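Local coordinates for tryptophanyl-tRNA synthetase (Cryptosporidium parvum Iowa II, PDB 3HV0), which probably catalyses the ATP-dependent attachment of L-tryptophan to tRNA(Trp), the chain here being the class I synthetase part of a longer protein, at residues 45-51 against 98-102; 293-297 against 313-317; 119-123 against 191-197; 132-136 against 156-160. All blocks are in the same frame, centred on the assembly; numbering follows the deposited sequence.

Interaction 1. Residues 45-51 against 98-102; sequences QKAHHFF and FTKYL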
loop_
_atom_site.group_PDB
_atom_site.type_symbol
_atom_site.label_atom_id
_atom_site.label_comp_id
_atom_site.label_asym_id
_atom_site.label_seq_id
_atom_site.Cartn_x
_atom_site.Cartn_y
_atom_site.Cartn_z
ATOM N N GLN A 45 36.203 -2.280 -19.787
ATOM C CA GLN A 45 36.452 -3.340 -18.833
ATOM C C GLN A 45 36.137 -4.673 -19.482
ATOM O O GLN A 45 35.223 -4.782 -20.286
ATOM C CB GLN A 45 35.683 -3.113 -17.549
ATOM C CG GLN A 45 36.376 -2.167 -16.554
ATOM C CD GLN A 45 35.497 -1.871 -15.324
ATOM O OE1 GLN A 45 34.746 -2.739 -14.842
ATOM N NE2 GLN A 45 35.584 -0.641 -14.819
ATOM N N LYS A 46 36.978 -5.658 -19.182
ATOM C CA LYS A 46 36.755 -7.048 -19.577
ATOM C C LYS A 46 35.500 -7.538 -18.838
ATOM O O LYS A 46 35.151 -7.011 -17.781
ATOM C CB LYS A 46 38.011 -7.899 -19.282
ATOM C CG LYS A 46 37.755 -9.243 -18.596
ATOM C CD LYS A 46 39.058 -10.000 -18.350
ATOM C CE LYS A 46 39.542 -10.722 -19.599
ATOM N NZ LYS A 46 38.682 -11.894 -19.954
ATOM N N ALA A 47 34.813 -8.516 -19.416
ATOM C CA ALA A 47 33.471 -8.886 -18.950
ATOM C C ALA A 47 33.554 -9.684 -17.670
ATOM O O ALA A 47 34.444 -10.514 -17.490
ATOM C CB ALA A 47 32.720 -9.682 -20.011
ATOM N N HIS A 48 32.609 -9.427 -16.782
ATOM C CA HIS A 48 32.510 -10.200 -15.571
ATOM C C HIS A 48 32.290 -11.651 -15.944
ATOM O O HIS A 48 31.562 -11.946 -16.893
ATOM C CB HIS A 48 31.362 -9.711 -14.721
ATOM C CG HIS A 48 31.424 -10.171 -13.306
ATOM N ND1 HIS A 48 30.858 -11.352 -12.883
ATOM C CD2 HIS A 48 31.974 -9.601 -12.210
ATOM C CE1 HIS A 48 31.041 -11.485 -11.581
ATOM N NE2 HIS A 48 31.723 -10.439 -11.149
ATOM N N HIS A 49 32.927 -12.556 -15.208
ATOM C CA HIS A 49 32.832 -13.976 -15.519
ATOM C C HIS A 49 31.411 -14.583 -15.413
ATOM O O HIS A 49 31.154 -15.588 -16.063
ATOM C CB HIS A 49 33.871 -14.800 -14.724
ATOM C CG HIS A 49 33.719 -14.713 -13.237
ATOM N ND1 HIS A 49 34.247 -13.680 -12.494
ATOM C CD2 HIS A 49 33.101 -15.534 -12.356
ATOM C CE1 HIS A 49 33.959 -13.868 -11.219
ATOM N NE2 HIS A 49 33.269 -14.988 -11.110
ATOM N N PHE A 50 30.472 -13.989 -14.673
ATOM C CA PHE A 50 29.096 -14.528 -14.716
ATOM C C PHE A 50 28.501 -14.513 -16.130
ATOM O O PHE A 50 27.479 -15.160 -16.395
ATOM C CB PHE A 50 28.128 -13.805 -13.761
ATOM C CG PHE A 50 28.483 -13.938 -12.304
ATOM C CD1 PHE A 50 29.287 -14.977 -11.837
ATOM C CD2 PHE A 50 28.019 -13.020 -11.391
ATOM C CE1 PHE A 50 29.615 -15.063 -10.508
ATOM C CE2 PHE A 50 28.341 -13.128 -10.060
ATOM C CZ PHE A 50 29.141 -14.143 -9.622
ATOM N N PHE A 51 29.116 -13.758 -17.026
ATOM C CA PHE A 51 28.692 -13.756 -18.401
ATOM C C PHE A 51 29.243 -14.999 -19.075
ATOM O O PHE A 51 28.473 -15.840 -19.547
ATOM C CB PHE A 51 29.205 -12.518 -19.118
ATOM C CG PHE A 51 28.391 -11.258 -18.874
ATOM C CD1 PHE A 51 27.099 -11.142 -19.368
ATOM C CD2 PHE A 51 28.956 -10.160 -18.230
ATOM C CE1 PHE A 51 26.396 -9.985 -19.207
ATOM C CE2 PHE A 51 28.247 -9.001 -18.071
ATOM C CZ PHE A 51 26.972 -8.914 -18.560
ATOM N N PHE A 98 27.174 -9.183 -8.867
ATOM C CA PHE A 98 27.046 -8.838 -10.291
ATOM C C PHE A 98 26.642 -7.371 -10.529
ATOM O O PHE A 98 27.201 -6.688 -11.389
ATOM C CB PHE A 98 26.042 -9.758 -10.957
ATOM C CG PHE A 98 26.021 -9.636 -12.432
ATOM C CD1 PHE A 98 27.101 -10.075 -13.182
ATOM C CD2 PHE A 98 24.933 -9.073 -13.077
ATOM C CE1 PHE A 98 27.103 -9.964 -14.557
ATOM C CE2 PHE A 98 24.901 -8.963 -14.438
ATOM C CZ PHE A 98 25.992 -9.415 -15.199
ATOM N N THR A 99 25.688 -6.892 -9.747
ATOM C CA THR A 99 25.283 -5.496 -9.782
ATOM C C THR A 99 26.398 -4.499 -9.427
ATOM O O THR A 99 26.461 -3.401 -9.976
ATOM C CB THR A 99 24.169 -5.262 -8.787
ATOM O OG1 THR A 99 23.089 -6.180 -9.051
ATOM C CG2 THR A 99 23.708 -3.791 -8.878
ATOM N N LYS A 100 27.248 -4.854 -8.470
ATOM C CA LYS A 100 28.384 -4.001 -8.117
ATOM C C LYS A 100 29.266 -3.869 -9.356
ATOM O O LYS A 100 29.678 -2.779 -9.716
ATOM C CB LYS A 100 29.180 -4.614 -6.950
ATOM C CG LYS A 100 30.118 -3.653 -6.213
ATOM C CD LYS A 100 31.565 -3.869 -6.610
ATOM C CE LYS A 100 32.538 -2.844 -5.955
ATOM N NZ LYS A 100 32.157 -1.420 -6.234
ATOM N N TYR A 101 29.513 -4.992 -10.017
ATOM C CA TYR A 101 30.311 -4.994 -11.231
ATOM C C TYR A 101 29.650 -4.084 -12.283
ATOM O O TYR A 101 30.333 -3.300 -12.962
ATOM C CB TYR A 101 30.494 -6.415 -11.781
ATOM C CG TYR A 101 30.767 -6.421 -13.250
ATOM C CD1 TYR A 101 32.039 -6.120 -13.740
ATOM C CD2 TYR A 101 29.746 -6.682 -14.166
ATOM C CE1 TYR A 101 32.298 -6.104 -15.105
ATOM C CE2 TYR A 101 29.992 -6.662 -15.535
ATOM C CZ TYR A 101 31.272 -6.366 -15.995
ATOM O OH TYR A 101 31.522 -6.367 -17.343
ATOM N N LEU A 102 28.323 -4.186 -12.407
ATOM C CA LEU A 102 27.614 -3.341 -13.358
ATOM C C LEU A 102 27.673 -1.859 -12.954
ATOM O O LEU A 102 27.694 -0.978 -13.804
ATOM C CB LEU A 102 26.167 -3.778 -13.492
ATOM C CG LEU A 102 25.880 -5.134 -14.139
ATOM C CD1 LEU A 102 24.411 -5.493 -13.874
ATOM C CD2 LEU A 102 26.204 -5.125 -15.614
HETATM O O HOH W 1 33.322 -5.312 -18.591
#
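Phe98, within helix 93-106, is the first of its segment to meet 45-51, and three residues gather round its ring. It turns its edge to the face of Phe51, an edge-to-face pair with centroids 5.2 Å apart and planes at 67°, and makes an offset edge-to-face pair with His48, while Phe50 CD2 packs 3.6 Å from Phe98 CD1. Ile252 of strand 250-254 touches both Phe98 and Phe51, so this end of the cluster sits against the sheet. One helical turn on, Tyr101 points at the incoming loop. His48 CB lies 3.3 Å from the centroid of the Tyr101 ring, almost on its normal, a CH-pi contact, and a weak hydrogen bond runs from His48 N to Tyr101 OH (3.3 Å). His48 is also an N-cap, its ND1 accepting from Phe50 N at 3.2 Å. Water 1 lies 2.4 Å from Tyr101 OH and donates weakly to Gln45 O and Lys46 O. Ring contacts therefore hold the loop and its short helix against helix 93-106, directional bonds being limited to the phenol hydroxyl.

Interaction 2. Residues 293-297 against 313-317; sequences AFSGG and VDVSW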
loop_
_atom_site.group_PDB
_atom_site.type_symbol
_atom_site.label_atom_id
_atom_site.label_comp_id
_atom_site.label_asym_id
_atom_site.label_seq_id
_atom_site.Cartn_x
_atom_site.Cartn_y
_atom_site.Cartn_z
ATOM N N ALA A 293 25.984 -31.169 0.956
ATOM C CA ALA A 293 26.333 -30.870 -0.441
ATOM C C ALA A 293 26.281 -32.134 -1.277
ATOM O O ALA A 293 27.132 -33.001 -1.133
ATOM C CB ALA A 293 27.715 -30.242 -0.530
ATOM N N PHE A 294 25.285 -32.230 -2.152
ATOM C CA PHE A 294 25.099 -33.424 -2.977
ATOM C C PHE A 294 26.300 -33.666 -3.908
ATOM O O PHE A 294 26.649 -32.816 -4.729
ATOM C CB PHE A 294 23.809 -33.314 -3.797
ATOM C CG PHE A 294 23.398 -34.604 -4.456
ATOM C CD1 PHE A 294 22.585 -35.511 -3.787
ATOM C CD2 PHE A 294 23.819 -34.910 -5.749
ATOM C CE1 PHE A 294 22.202 -36.705 -4.387
ATOM C CE2 PHE A 294 23.444 -36.100 -6.356
ATOM C CZ PHE A 294 22.632 -37.001 -5.674
ATOM N N SER A 295 26.924 -34.831 -3.765
ATOM C CA SER A 295 28.081 -35.202 -4.574
ATOM C C SER A 295 27.634 -35.876 -5.865
ATOM O O SER A 295 26.583 -36.517 -5.911
ATOM C CB SER A 295 29.008 -36.145 -3.788
ATOM O OG SER A 295 30.250 -36.336 -4.451
ATOM N N GLY A 296 28.441 -35.714 -6.911
ATOM C CA GLY A 296 28.248 -36.423 -8.175
ATOM C C GLY A 296 29.197 -37.604 -8.336
ATOM O O GLY A 296 29.114 -38.345 -9.326
ATOM N N GLY A 297 30.098 -37.784 -7.366
ATOM C CA GLY A 297 31.061 -38.885 -7.377
ATOM C C GLY A 297 30.411 -40.188 -6.973
ATOM O O GLY A 297 29.319 -40.192 -6.405
ATOM N N VAL A 313 25.501 -32.906 -11.669
ATOM C CA VAL A 313 24.807 -33.121 -10.394
ATOM C C VAL A 313 25.627 -32.714 -9.160
ATOM O O VAL A 313 25.052 -32.497 -8.095
ATOM C CB VAL A 313 24.400 -34.594 -10.228
ATOM C CG1 VAL A 313 23.474 -35.013 -11.357
ATOM C CG2 VAL A 313 25.635 -35.486 -10.167
ATOM N N ASP A 314 26.953 -32.625 -9.298
ATOM C CA ASP A 314 27.830 -32.285 -8.169
ATOM C C ASP A 314 27.684 -30.814 -7.745
ATOM O O ASP A 314 28.045 -29.892 -8.485
ATOM C CB ASP A 314 29.293 -32.610 -8.474
ATOM C CG ASP A 314 30.178 -32.501 -7.237
ATOM O OD1 ASP A 314 30.355 -33.509 -6.510
ATOM O OD2 ASP A 314 30.688 -31.395 -6.976
ATOM N N VAL A 315 27.156 -30.619 -6.538
ATOM C CA VAL A 315 26.837 -29.299 -6.017
ATOM C C VAL A 315 28.101 -28.506 -5.740
ATOM O O VAL A 315 28.123 -27.289 -5.884
ATOM C CB VAL A 315 25.997 -29.388 -4.715
ATOM C CG1 VAL A 315 25.769 -27.986 -4.105
ATOM C CG2 VAL A 315 24.653 -30.103 -4.981
ATOM N N SER A 316 29.158 -29.196 -5.333
ATOM C CA SER A 316 30.430 -28.534 -5.058
ATOM C C SER A 316 31.072 -27.989 -6.341
ATOM O O SER A 316 31.596 -26.885 -6.346
ATOM C CB SER A 316 31.386 -29.469 -4.307
ATOM O OG SER A 316 30.880 -29.795 -3.016
ATOM N N TRP A 317 31.012 -28.747 -7.431
ATOM C CA TRP A 317 31.553 -28.269 -8.714
ATOM C C TRP A 317 30.837 -27.005 -9.202
ATOM O O TRP A 317 31.470 -26.018 -9.594
ATOM C CB TRP A 317 31.464 -29.361 -9.773
ATOM C CG TRP A 317 31.693 -28.861 -11.166
ATOM C CD1 TRP A 317 30.769 -28.788 -12.165
ATOM C CD2 TRP A 317 32.915 -28.336 -11.711
ATOM N NE1 TRP A 317 31.334 -28.261 -13.300
ATOM C CE2 TRP A 317 32.651 -27.972 -13.050
ATOM C CE3 TRP A 317 34.202 -28.141 -11.202
ATOM C CZ2 TRP A 317 33.630 -27.424 -13.887
ATOM C CZ3 TRP A 317 35.170 -27.595 -12.034
ATOM C CH2 TRP A 317 34.878 -27.245 -13.360
HETATM O O HOH W 2 29.637 -32.439 -3.811
#
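The end-to-end directions of the touching parts differ by 117°, and the segments come closest at Gly296 and Asp314, whose CA atoms are 4.2 Å apart. The central backbone bond goes from Val315 N to Phe294 O, 2.9 Å and nearly straight, so the first turn of helix 315-323 is tied to the loop that follows helix 282-292. Gly296 suits this close approach: a CB there would clash with Val313 CG2, which already lies 3.4 Å from Gly296 CA. Asp314 does most of the polar work. Asp314 OD1 accepts from Gly296 N at 2.9 Å and also hydrogen-bonds Tyr337 OH, while Asp314 OD2 caps the helix by accepting from Trp317 N at 2.7 Å. Water 2 donates to Phe294 O (3.1 Å) and Asp314 OD1 (3.0 Å) and accepts from Ser316 OG (3.0 Å). Phe294 CB packs 3.5 Å from Val315 CG2. Ser295 OG, hydrogen-bonded to Ser344 OG, accepts from Gly297 N at 3.3 Å. The arrangement combines an Asp N-cap that also binds the start of the same long connection, just after helix 282-292, with an ST turn at Ser295, and joins it to helices 315-323, 327-339 and 344-367.

Interaction 3. Residues 119-123 against 191-197; sequences KFIFK and NVGKFAF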
loop_
_atom_site.group_PDB
_atom_site.type_symbol
_atom_site.label_atom_id
_atom_site.label_comp_id
_atom_site.label_asym_id
_atom_site.label_seq_id
_atom_site.Cartn_x
_atom_site.Cartn_y
_atom_site.Cartn_z
ATOM N N LYS A 119 7.657 -10.566 3.037
ATOM C CA LYS A 119 8.035 -11.803 3.741
ATOM C C LYS A 119 7.205 -11.964 4.977
ATOM O O LYS A 119 6.863 -13.077 5.363
ATOM C CB LYS A 119 9.533 -11.798 4.078
ATOM C CG LYS A 119 10.440 -11.728 2.827
ATOM C CD LYS A 119 10.139 -12.942 1.925
ATOM C CE LYS A 119 11.069 -13.050 0.732
ATOM N NZ LYS A 119 10.894 -14.378 0.046
ATOM N N PHE A 120 6.836 -10.849 5.587
ATOM C CA PHE A 120 5.769 -10.894 6.554
ATOM C C PHE A 120 4.471 -11.399 5.906
ATOM O O PHE A 120 3.704 -12.119 6.545
ATOM C CB PHE A 120 5.550 -9.529 7.159
ATOM C CG PHE A 120 4.277 -9.417 7.949
ATOM C CD1 PHE A 120 4.169 -10.025 9.173
ATOM C CD2 PHE A 120 3.207 -8.701 7.472
ATOM C CE1 PHE A 120 3.012 -9.931 9.917
ATOM C CE2 PHE A 120 2.039 -8.596 8.217
ATOM C CZ PHE A 120 1.937 -9.217 9.435
ATOM N N ILE A 121 4.221 -11.026 4.646
ATOM C CA ILE A 121 2.973 -11.403 3.989
ATOM C C ILE A 121 2.926 -12.880 3.594
ATOM O O ILE A 121 1.921 -13.555 3.840
ATOM C CB ILE A 121 2.636 -10.510 2.767
ATOM C CG1 ILE A 121 2.069 -9.168 3.240
ATOM C CG2 ILE A 121 1.567 -11.189 1.884
ATOM C CD1 ILE A 121 0.722 -9.306 3.946
ATOM N N PHE A 122 4.025 -13.368 3.023
ATOM C CA PHE A 122 4.086 -14.691 2.403
ATOM C C PHE A 122 4.550 -15.817 3.308
ATOM O O PHE A 122 4.514 -16.979 2.899
ATOM C CB PHE A 122 5.019 -14.628 1.194
ATOM C CG PHE A 122 4.354 -14.121 -0.040
ATOM C CD1 PHE A 122 3.876 -15.002 -0.992
ATOM C CD2 PHE A 122 4.208 -12.757 -0.257
ATOM C CE1 PHE A 122 3.259 -14.537 -2.137
ATOM C CE2 PHE A 122 3.613 -12.278 -1.400
ATOM C CZ PHE A 122 3.132 -13.169 -2.343
ATOM N N LYS A 123 4.975 -15.485 4.525
ATOM C CA LYS A 123 5.550 -16.459 5.464
ATOM C C LYS A 123 4.861 -16.381 6.815
ATOM O O LYS A 123 5.263 -15.586 7.665
ATOM C CB LYS A 123 7.045 -16.195 5.650
ATOM C CG LYS A 123 7.884 -16.547 4.440
ATOM C CD LYS A 123 8.132 -18.055 4.414
ATOM C CE LYS A 123 8.441 -18.602 3.023
ATOM N NZ LYS A 123 8.512 -20.113 3.073
ATOM N N ASN A 191 -4.298 -15.034 0.817
ATOM C CA ASN A 191 -4.600 -13.804 1.529
ATOM C C ASN A 191 -4.384 -12.629 0.580
ATOM O O ASN A 191 -3.548 -12.706 -0.314
ATOM C CB ASN A 191 -3.805 -13.699 2.856
ATOM C CG ASN A 191 -2.380 -13.232 2.681
ATOM O OD1 ASN A 191 -2.120 -12.087 2.326
ATOM N ND2 ASN A 191 -1.454 -14.094 2.998
ATOM N N VAL A 192 -5.172 -11.571 0.761
ATOM C CA VAL A 192 -5.206 -10.450 -0.176
ATOM C C VAL A 192 -3.895 -9.663 -0.216
ATOM O O VAL A 192 -3.606 -8.998 -1.206
ATOM C CB VAL A 192 -6.395 -9.496 0.112
ATOM C CG1 VAL A 192 -6.178 -8.720 1.396
ATOM C CG2 VAL A 192 -6.641 -8.567 -1.063
ATOM N N GLY A 193 -3.111 -9.746 0.855
ATOM C CA GLY A 193 -1.763 -9.216 0.852
ATOM C C GLY A 193 -0.884 -9.749 -0.270
ATOM O O GLY A 193 -0.035 -9.019 -0.817
ATOM N N LYS A 194 -1.073 -11.021 -0.619
ATOM C CA LYS A 194 -0.276 -11.643 -1.685
ATOM C C LYS A 194 -0.617 -11.034 -3.042
ATOM O O LYS A 194 0.261 -10.790 -3.877
ATOM C CB LYS A 194 -0.480 -13.166 -1.696
ATOM C CG LYS A 194 0.113 -13.870 -0.452
ATOM C CD LYS A 194 0.024 -15.390 -0.522
ATOM C CE LYS A 194 0.747 -16.058 0.642
ATOM N NZ LYS A 194 0.158 -17.395 0.988
ATOM N N PHE A 195 -1.904 -10.771 -3.251
ATOM C CA PHE A 195 -2.354 -10.078 -4.460
ATOM C C PHE A 195 -1.838 -8.644 -4.555
ATOM O O PHE A 195 -1.558 -8.174 -5.661
ATOM C CB PHE A 195 -3.876 -10.086 -4.540
ATOM C CG PHE A 195 -4.444 -11.433 -4.812
ATOM C CD1 PHE A 195 -4.687 -11.835 -6.107
ATOM C CD2 PHE A 195 -4.715 -12.315 -3.775
ATOM C CE1 PHE A 195 -5.198 -13.086 -6.367
ATOM C CE2 PHE A 195 -5.222 -13.563 -4.026
ATOM C CZ PHE A 195 -5.471 -13.951 -5.324
ATOM N N ALA A 196 -1.703 -7.961 -3.409
ATOM C CA ALA A 196 -1.327 -6.527 -3.386
ATOM C C ALA A 196 0.176 -6.234 -3.519
ATOM O O ALA A 196 0.533 -5.081 -3.755
ATOM C CB ALA A 196 -1.856 -5.848 -2.127
ATOM N N PHE A 197 1.036 -7.239 -3.338
ATOM C CA PHE A 197 2.481 -7.008 -3.268
ATOM C C PHE A 197 3.219 -6.847 -4.614
ATOM O O PHE A 197 4.170 -6.082 -4.708
ATOM C CB PHE A 197 3.225 -8.072 -2.419
ATOM C CG PHE A 197 4.730 -7.916 -2.500
ATOM C CD1 PHE A 197 5.347 -6.829 -1.895
ATOM C CD2 PHE A 197 5.499 -8.766 -3.299
ATOM C CE1 PHE A 197 6.713 -6.619 -2.041
ATOM C CE2 PHE A 197 6.869 -8.561 -3.447
ATOM C CZ PHE A 197 7.475 -7.490 -2.821
#
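Ile121 and Phe122, at the end of helix 116-122, supply this side of the contact with helix 192-202, and their rotamers decide what they reach. Ile121, with chi1 m, brings CG2 to 3.6 Å from Gly193 C and 3.6 Å from Lys194 N. Its chi2, also m, sets CD1 where a CB on Gly193 would clash with it; Gly193 has no side chain in the way. Phe122 starts out sideways, but chi1 near -83° swings its ring across to helix 192-202. There Lys194, m at chi1 and extended beyond it, lays its aliphatic chain over the ring: Lys194 CG is 3.7 Å from the Phe122 centroid and 16° off its normal, a CH-pi contact. At the ring edge, Phe197 CB lies 4.3 Å from Phe122 CE2. Asn191, chi1 p, turns its amide back as N-cap, OD1 accepting weakly from Lys194 N at 3.3 Å. No hydrogen bond crosses between the segments, so apolar and CH-pi contacts hold them. Lys173 of the second subunit hydrogen-bonds Phe120 O and makes a cation-pi contact with its ring, while Ala196 packs on Ala196 of that subunit. Lys119 belongs to the tryptophan pocket and touches the bound ligand, and the Phe197 side chain is about 5 Å from it. This is helix-on-helix packing where the amino acid site of a class I synthetase adjoins its dimer interface.

Interaction 4. Residues 132-136 against 156-160; sequences HNYAY and TNLEY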
loop_
_atom_site.group_PDB
_atom_site.type_symbol
_atom_site.label_atom_id
_atom_site.label_comp_id
_atom_site.label_asym_id
_atom_site.label_seq_id
_atom_site.Cartn_x
_atom_site.Cartn_y
_atom_site.Cartn_z
ATOM N N HIS A 132 11.669 -6.366 9.825
ATOM C CA HIS A 132 12.240 -5.035 9.773
ATOM C C HIS A 132 13.673 -5.107 10.260
ATOM O O HIS A 132 14.560 -4.584 9.585
ATOM C CB HIS A 132 11.402 -4.065 10.608
ATOM C CG HIS A 132 11.828 -2.640 10.483
ATOM N ND1 HIS A 132 11.714 -1.932 9.308
ATOM C CD2 HIS A 132 12.379 -1.791 11.386
ATOM C CE1 HIS A 132 12.180 -0.708 9.488
ATOM N NE2 HIS A 132 12.589 -0.595 10.741
ATOM N N ASN A 133 13.899 -5.770 11.407
ATOM C CA ASN A 133 15.261 -5.995 11.924
ATOM C C ASN A 133 16.145 -6.803 10.968
ATOM O O ASN A 133 17.336 -6.471 10.772
ATOM C CB ASN A 133 15.233 -6.688 13.281
ATOM C CG ASN A 133 14.549 -5.853 14.360
ATOM O OD1 ASN A 133 14.431 -4.625 14.246
ATOM N ND2 ASN A 133 14.093 -6.520 15.414
ATOM N N TYR A 134 15.568 -7.863 10.387
ATOM C CA TYR A 134 16.290 -8.714 9.463
ATOM C C TYR A 134 16.678 -7.888 8.241
ATOM O O TYR A 134 17.715 -8.129 7.622
ATOM C CB TYR A 134 15.432 -9.860 8.968
ATOM C CG TYR A 134 15.151 -11.012 9.896
ATOM C CD1 TYR A 134 15.690 -11.090 11.180
ATOM C CD2 TYR A 134 14.328 -12.050 9.464
ATOM C CE1 TYR A 134 15.393 -12.173 12.017
ATOM C CE2 TYR A 134 14.019 -13.127 10.285
ATOM C CZ TYR A 134 14.560 -13.194 11.555
ATOM O OH TYR A 134 14.250 -14.273 12.349
ATOM N N ALA A 135 15.800 -6.952 7.870
ATOM C CA ALA A 135 16.083 -6.008 6.804
ATOM C C ALA A 135 17.333 -5.194 7.093
ATOM O O ALA A 135 18.194 -5.064 6.228
ATOM C CB ALA A 135 14.918 -5.085 6.588
ATOM N N TYR A 136 17.443 -4.658 8.303
ATOM C CA TYR A 136 18.571 -3.773 8.611
ATOM C C TYR A 136 19.896 -4.515 8.700
ATOM O O TYR A 136 20.923 -3.993 8.269
ATOM C CB TYR A 136 18.305 -2.862 9.820
ATOM C CG TYR A 136 17.787 -1.526 9.328
ATOM C CD1 TYR A 136 18.573 -0.374 9.362
ATOM C CD2 TYR A 136 16.531 -1.440 8.736
ATOM C CE1 TYR A 136 18.079 0.848 8.850
ATOM C CE2 TYR A 136 16.031 -0.238 8.238
ATOM C CZ TYR A 136 16.803 0.891 8.290
ATOM O OH TYR A 136 16.257 2.043 7.774
ATOM N N THR A 156 13.925 0.141 2.840
ATOM C CA THR A 156 12.928 -0.872 3.145
ATOM C C THR A 156 11.556 -0.385 2.696
ATOM O O THR A 156 11.277 0.812 2.730
ATOM C CB THR A 156 12.847 -1.196 4.655
ATOM O OG1 THR A 156 12.059 -0.206 5.346
ATOM C CG2 THR A 156 14.241 -1.338 5.269
ATOM N N ASN A 157 10.685 -1.308 2.316
ATOM C CA ASN A 157 9.344 -0.928 1.928
ATOM C C ASN A 157 8.582 -0.250 3.075
ATOM O O ASN A 157 7.826 0.671 2.844
ATOM C CB ASN A 157 8.562 -2.122 1.391
ATOM C CG ASN A 157 8.941 -2.491 -0.011
ATOM O OD1 ASN A 157 9.489 -1.686 -0.748
ATOM N ND2 ASN A 157 8.664 -3.724 -0.387
ATOM N N LEU A 158 8.791 -0.673 4.309
ATOM C CA LEU A 158 8.073 -0.028 5.408
ATOM C C LEU A 158 8.444 1.454 5.534
ATOM O O LEU A 158 7.663 2.260 6.041
ATOM C CB LEU A 158 8.276 -0.769 6.740
ATOM C CG LEU A 158 7.379 -2.012 6.957
ATOM C CD1 LEU A 158 7.282 -2.396 8.432
ATOM C CD2 LEU A 158 5.989 -1.797 6.468
ATOM N N GLU A 159 9.635 1.816 5.066
ATOM C CA GLU A 159 10.078 3.183 5.246
ATOM C C GLU A 159 9.927 4.071 4.036
ATOM O O GLU A 159 9.874 5.271 4.201
ATOM C CB GLU A 159 11.483 3.198 5.795
ATOM C CG GLU A 159 11.457 2.977 7.295
ATOM C CD GLU A 159 12.807 2.802 7.895
ATOM O OE1 GLU A 159 13.802 2.736 7.147
ATOM O OE2 GLU A 159 12.862 2.722 9.137
ATOM N N TYR A 160 9.807 3.480 2.845
ATOM C CA TYR A 160 9.757 4.223 1.581
ATOM C C TYR A 160 8.440 4.043 0.856
ATOM O O TYR A 160 8.293 4.515 -0.271
ATOM C CB TYR A 160 10.906 3.767 0.680
ATOM C CG TYR A 160 11.205 4.666 -0.510
ATOM C CD1 TYR A 160 11.701 5.944 -0.330
ATOM C CD2 TYR A 160 11.026 4.212 -1.807
ATOM C CE1 TYR A 160 11.983 6.766 -1.414
ATOM C CE2 TYR A 160 11.279 5.018 -2.884
ATOM C CZ TYR A 160 11.769 6.295 -2.687
ATOM O OH TYR A 160 12.043 7.097 -3.770
#
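The Tyr136 ring packs against Thr156, Tyr136 CE2 lying 3.6 Å from Thr156 CG2, and carries its hydroxyl on to Glu159: Tyr136 OH donates to Glu159 OE1 at 2.6 Å, a short hydrogen bond. Its chi1 of -95°, between wells, takes a side chain that leaves the backbone sideways across to the other helix. One turn earlier, His132 runs alongside; its CE1 is 3.5 Å from Glu159 OE2 and 4.2 Å from Thr156 OG1, both near the plane of the imidazole, and Leu158 CB lies 4.4 Å from His132 ND1. Between them in sequence, Ala135 CB packs 4.0 Å from Thr156 CG2, where the backbones are nearest, CA of Ala135 to CA of Thr156 being 7.1 Å. Thr156 ends strand 152-156 and is the N-cap of helix 157-174: its OG1 accepts from Glu159 N at 3.2 Å, weakly, while its methyl group meets the other helix. The contact thus sets helix 128-143 against the strand-to-helix junction at strand 152-156, one of the two edge strands of the sheet within this chain. Asp116 of helix 116-122 touches His132, Ala135 and Thr156 and hydrogen-bonds Leu158 N, and Leu158 packs on Tyr165 of the second subunit.

Overall arrangement
Interactions 3 and 4 are neighbours: Phe197 CE1 lies 3.9 Å from Asn157 ND2, helices 116-122 and 128-143 follow one another, and both contacts touch the second subunit. Interaction 1 lies across the chain's centre from them; measured between contact centre and chain centre, it is innermost at about 13 Å and interaction 2 outermost at about 23 Å. All four are partly buried: half the touching residues are buried in interactions 1 and 3, against two of nine in interaction 2 and two of six in interaction 4. Aromatic rings dominate interaction 1, backbone and carboxylate hydrogen bonds interaction 2, apolar and CH-pi packing interaction 3, and one tyrosine-glutamate hydrogen bond beside packing on Thr156 interaction 4. An N-cap recurs in each.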